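Long-range contact in metallo-beta-lactamase domain-containing protein (Thermotoga maritima, PDB 3H3E), which binds zinc and is probably a metal-dependent hydrolase of the metallo-beta-lactamase superfamily, though its substrate and reaction remain unknown: residues Y80-R85 against L111-G116. The protein carries 2 engineered substitutions. Sequence-based numbering, arbitrary orientation.
Engineered in segment 111-116: Tyr-112 (natural residue Lys), Tyr-113 (natural residue Lys).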
loop_
_atom_site.group_PDB
_atom_site.type_symbol
_atom_site.label_atom_id
_atom_site.label_comp_id
_atom_site.label_asym_id
_atom_site.label_seq_id
_atom_site.Cartn_x
_atom_site.Cartn_y
_atom_site.Cartn_z
ATOM N N TYR A 80 13.662 7.180 10.009
ATOM C CA TYR A 80 14.835 7.701 9.325
ATOM C C TYR A 80 14.549 9.032 8.648
ATOM O O TYR A 80 15.396 9.566 7.941
ATOM C CB TYR A 80 15.342 6.691 8.287
ATOM C CG TYR A 80 15.821 5.407 8.906
ATOM C CD1 TYR A 80 17.181 5.197 9.158
ATOM C CD2 TYR A 80 14.919 4.410 9.273
ATOM C CE1 TYR A 80 17.632 4.023 9.748
ATOM C CE2 TYR A 80 15.361 3.229 9.864
ATOM C CZ TYR A 80 16.717 3.048 10.101
ATOM O OH TYR A 80 17.158 1.887 10.673
ATOM N N LEU A 81 13.345 9.556 8.859
ATOM C CA LEU A 81 12.958 10.842 8.291
ATOM C C LEU A 81 12.630 11.847 9.388
ATOM O O LEU A 81 12.227 11.464 10.487
ATOM C CB LEU A 81 11.764 10.682 7.351
ATOM C CG LEU A 81 11.954 9.734 6.164
ATOM C CD1 LEU A 81 10.642 9.559 5.432
ATOM C CD2 LEU A 81 13.061 10.222 5.214
ATOM N N SER A 82 12.837 13.128 9.080
ATOM C CA SER A 82 12.430 14.224 9.931
ATOM C C SER A 82 11.736 15.273 9.060
ATOM O O SER A 82 12.047 15.440 7.876
ATOM C CB SER A 82 13.637 14.867 10.622
ATOM O OG SER A 82 14.531 13.924 11.178
ATOM N N GLY A 83 10.792 15.986 9.657
ATOM C CA GLY A 83 10.172 17.126 9.013
ATOM C C GLY A 83 9.188 16.803 7.912
ATOM O O GLY A 83 8.715 17.697 7.223
ATOM N N LYS A 84 8.882 15.527 7.725
ATOM C CA LYS A 84 7.886 15.144 6.735
ATOM C C LYS A 84 6.499 15.416 7.287
ATOM O O LYS A 84 6.316 15.549 8.491
ATOM C CB LYS A 84 8.023 13.664 6.363
ATOM C CG LYS A 84 9.415 13.273 5.878
ATOM C CD LYS A 84 9.745 13.861 4.516
ATOM C CE LYS A 84 11.224 13.783 4.240
ATOM N NZ LYS A 84 11.606 14.352 2.922
ATOM N N ARG A 85 5.530 15.516 6.390
ATOM C CA ARG A 85 4.132 15.578 6.755
ATOM C C ARG A 85 3.568 14.186 6.533
ATOM O O ARG A 85 3.449 13.720 5.402
ATOM C CB ARG A 85 3.437 16.559 5.840
ATOM C CG ARG A 85 2.023 16.867 6.193
ATOM C CD ARG A 85 1.444 17.577 5.027
ATOM N NE ARG A 85 0.356 18.463 5.392
ATOM C CZ ARG A 85 -0.300 19.206 4.513
ATOM N NH1 ARG A 85 0.039 19.159 3.224
ATOM N NH2 ARG A 85 -1.288 19.986 4.925
ATOM N N LEU A 111 6.307 10.943 15.468
ATOM C CA LEU A 111 5.569 12.197 15.547
ATOM C C LEU A 111 6.338 13.285 16.317
ATOM O O LEU A 111 5.948 14.458 16.330
ATOM C CB LEU A 111 4.179 11.942 16.141
ATOM C CG LEU A 111 3.269 11.011 15.316
ATOM C CD1 LEU A 111 1.894 10.905 15.940
ATOM C CD2 LEU A 111 3.149 11.443 13.846
ATOM N N TYR A 112 7.439 12.879 16.942
ATOM C CA TYR A 112 8.397 13.794 17.528
ATOM C C TYR A 112 9.152 14.526 16.432
ATOM O O TYR A 112 9.205 15.751 16.421
ATOM C CB TYR A 112 9.393 13.020 18.392
ATOM C CG TYR A 112 10.395 13.908 19.113
ATOM C CD1 TYR A 112 10.028 14.607 20.255
ATOM C CD2 TYR A 112 11.704 14.049 18.655
ATOM C CE1 TYR A 112 10.917 15.418 20.916
ATOM C CE2 TYR A 112 12.604 14.855 19.318
ATOM C CZ TYR A 112 12.200 15.540 20.455
ATOM O OH TYR A 112 13.065 16.359 21.146
ATOM N N TYR A 113 9.721 13.756 15.508
ATOM C CA TYR A 113 10.576 14.268 14.437
ATOM C C TYR A 113 9.815 14.732 13.208
ATOM O O TYR A 113 10.334 15.491 12.378
ATOM C CB TYR A 113 11.556 13.184 14.009
ATOM C CG TYR A 113 12.526 12.820 15.084
ATOM C CD1 TYR A 113 13.539 13.693 15.449
ATOM C CD2 TYR A 113 12.425 11.610 15.753
ATOM C CE1 TYR A 113 14.430 13.372 16.444
ATOM C CE2 TYR A 113 13.321 11.275 16.750
ATOM C CZ TYR A 113 14.325 12.165 17.094
ATOM O OH TYR A 113 15.221 11.843 18.089
ATOM N N ASN A 114 8.588 14.248 13.090
ATOM C CA ASN A 114 7.728 14.566 11.964
ATOM C C ASN A 114 6.413 15.164 12.426
ATOM O O ASN A 114 6.191 15.371 13.613
ATOM C CB ASN A 114 7.458 13.317 11.127
ATOM C CG ASN A 114 8.707 12.752 10.508
ATOM O OD1 ASN A 114 9.280 13.339 9.600
ATOM N ND2 ASN A 114 9.132 11.601 10.992
ATOM N N THR A 115 5.541 15.419 11.465
ATOM C CA THR A 115 4.296 16.130 11.691
ATOM C C THR A 115 3.176 15.261 11.164
ATOM O O THR A 115 3.176 14.880 10.001
ATOM C CB THR A 115 4.292 17.463 10.919
ATOM O OG1 THR A 115 5.487 18.193 11.224
ATOM C CG2 THR A 115 3.078 18.294 11.265
ATOM N N GLY A 116 2.226 14.939 12.029
ATOM C CA GLY A 116 1.115 14.077 11.671
ATOM C C GLY A 116 -0.018 14.836 11.014
ATOM O O GLY A 116 -0.404 15.917 11.463
#
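The engineered Tyr-113 turns one ring face to the ring of Tyr-112, also engineered, whose CD2 lies 3.4 Å above the plane and over the centre of the Tyr-113 ring. In return, CD2 of Tyr-113 sits at the edge of the Tyr-112 ring, in its plane. Ser-82 OG approaches the Tyr-113 side chain obliquely.

In this metallo-beta-lactamase fold, the contact opens the parallel pairing of strand 85-89 with strand 115-119, an outermost strand of this sheet within the chain, away from the zinc site. Arg-85 and Thr-115 form a parallel beta bridge, with both side chains on the same face of the sheet. Thr-115 N donates to Lys-84 O (3.1 Å), nearly along the C=O axis.

The buried Asn-114 amide links the loop to the helix end. Its CG is anti to its own carbonyl carbon (chi1 -63°), which carries the group to the loop backbone. Asn-114 ND2 donates to Leu-81 O (3.1 Å) from above that carbonyl plane, off the lone pairs. It also donates to Val-110 O in the helix. Asn-114 OD1 accepts from Lys-84 N (2.9 Å) on a lone pair. Bonds at both ends of the amide thus hold its orientation. The Lys-84 side chain lies beside that of Asn-114, and Lys-84 NZ hydrogen-bonds to Pro-62 O. Gly-83 has a positive phi (74°), which favours glycine; its N donates to Tyr-113 O at 2.8 Å, in the carbonyl plane and nearly straight (166°).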